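Long-range contact in surface presentation of antigens protein SpaK (Salmonella typhimurium, PDB 2FM8), which stores type III secretion effectors such as SipA, SopA, SopE and SopE2 in the bacterial cytoplasm and keeps them competent for secretion: residues W53-Q57 against A118-F122. Sequence-based numbering, arbitrary orientation.
Sequences WIWAQ and ALNGF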
# COMPACT_ATOMS: atom_id res chain seq x y z
N TRP A 53 -16.59 16.11 7.92
CA TRP A 53 -15.22 15.66 7.83
C TRP A 53 -14.22 16.66 8.41
O TRP A 53 -14.30 17.87 8.16
CB TRP A 53 -14.85 15.44 6.36
CG TRP A 53 -15.50 14.28 5.69
CD1 TRP A 53 -16.67 14.29 5.03
CD2 TRP A 53 -14.98 12.94 5.57
NE1 TRP A 53 -16.94 13.07 4.51
CE2 TRP A 53 -15.91 12.21 4.82
CE3 TRP A 53 -13.82 12.31 6.02
CZ2 TRP A 53 -15.73 10.86 4.51
CZ3 TRP A 53 -13.64 10.95 5.71
CH2 TRP A 53 -14.58 10.25 4.97
N ILE A 54 -13.25 16.14 9.15
CA ILE A 54 -12.07 16.92 9.57
C ILE A 54 -10.89 16.27 8.87
O ILE A 54 -10.76 15.04 8.91
CB ILE A 54 -11.87 16.88 11.10
CG1 ILE A 54 -13.08 17.44 11.84
CG2 ILE A 54 -10.60 17.65 11.54
CD1 ILE A 54 -13.08 17.05 13.34
N TRP A 55 -10.04 17.06 8.22
CA TRP A 55 -8.89 16.46 7.56
C TRP A 55 -7.72 17.42 7.45
O TRP A 55 -7.85 18.60 7.72
CB TRP A 55 -9.26 15.90 6.20
CG TRP A 55 -9.29 16.87 5.07
CD1 TRP A 55 -8.28 17.14 4.16
CD2 TRP A 55 -10.39 17.69 4.69
NE1 TRP A 55 -8.69 18.07 3.25
CE2 TRP A 55 -9.98 18.43 3.55
CE3 TRP A 55 -11.67 17.86 5.18
CZ2 TRP A 55 -10.81 19.33 2.91
CZ3 TRP A 55 -12.49 18.75 4.56
CH2 TRP A 55 -12.07 19.47 3.43
N ALA A 56 -6.58 16.86 7.11
CA ALA A 56 -5.35 17.61 6.89
C ALA A 56 -4.48 16.87 5.89
O ALA A 56 -4.34 15.65 5.97
CB ALA A 56 -4.59 17.78 8.20
N GLN A 57 -3.90 17.60 4.95
CA GLN A 57 -2.77 17.10 4.16
C GLN A 57 -1.51 17.06 4.99
O GLN A 57 -1.27 17.96 5.80
CB GLN A 57 -2.56 17.97 2.93
CG GLN A 57 -3.68 17.84 1.95
CD GLN A 57 -3.52 18.80 0.79
OE1 GLN A 57 -2.46 19.40 0.62
NE2 GLN A 57 -4.57 18.93 -0.03
N ALA A 118 -13.53 16.44 19.56
CA ALA A 118 -13.13 15.94 18.26
C ALA A 118 -12.00 16.78 17.64
O ALA A 118 -11.06 16.22 17.10
CB ALA A 118 -14.33 15.91 17.30
N LEU A 119 -12.11 18.11 17.69
CA LEU A 119 -11.08 18.95 17.08
C LEU A 119 -9.73 18.87 17.78
O LEU A 119 -8.68 18.87 17.12
CB LEU A 119 -11.50 20.44 17.04
CG LEU A 119 -12.52 20.90 16.00
CD1 LEU A 119 -12.84 22.43 16.22
CD2 LEU A 119 -12.04 20.66 14.62
N ASN A 120 -9.74 18.86 19.11
CA ASN A 120 -8.50 18.78 19.88
C ASN A 120 -7.88 17.39 19.75
O ASN A 120 -6.65 17.25 19.69
CB ASN A 120 -8.78 19.12 21.33
CG ASN A 120 -8.97 20.61 21.55
OD1 ASN A 120 -8.00 21.39 21.47
ND2 ASN A 120 -10.19 21.03 21.80
N GLY A 121 -8.73 16.37 19.69
CA GLY A 121 -8.28 15.02 19.45
C GLY A 121 -7.62 14.89 18.08
O GLY A 121 -6.56 14.29 17.94
N PHE A 122 -8.25 15.46 17.07
CA PHE A 122 -7.67 15.51 15.74
C PHE A 122 -6.34 16.23 15.75
O PHE A 122 -5.39 15.76 15.16
CB PHE A 122 -8.60 16.14 14.70
CG PHE A 122 -8.13 15.93 13.29
CD1 PHE A 122 -8.56 14.85 12.55
CD2 PHE A 122 -7.22 16.81 12.71
CE1 PHE A 122 -8.09 14.63 11.25
CE2 PHE A 122 -6.77 16.61 11.41
CZ PHE A 122 -7.20 15.51 10.69
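Ile54 lays its CG2 methyl over one face of the Phe122 ring, a CH-pi contact with the methyl 3.5 Å from the ring centroid and only 14° off the ring normal. This is helix-on-sheet packing in a type III secretion chaperone of class IB: helix 112-132 lies against the central strand, 51-57, of a five-stranded antiparallel sheet. The axes of the two short segments point in nearly the same direction, 22° apart, and come within 9.9 Å of each other. The side chains of Ile54 and Phe122 come from facing sides and overlap alongside each other, pointing opposite ways. Phe122 CG is anti to the backbone N (chi1 -168°), which carries the ring toward the strand. Ile54 divides its branches between two neighbours. CG2 takes the ring, while CD1 reaches the preceding turn of the helix, 4.3 Å from Ala118 CB. CD1 also meets Leu119 CD2 at 4.0 Å, the two side chains set roughly perpendicular. The touching residues are all buried, close to the centre of the chain. Phe83 also packs on Ala118 and Phe122. Trp55 CB points away from the helix, and its side chain packs on the chain of another protein. Leu119 touches that chain too. Farther along the strand, Ala56 CB approaches Phe122 CE2 at 4.1 Å. The far end of the ring meets backbone, with Phe122 CZ 3.7 Å from Trp55 CA.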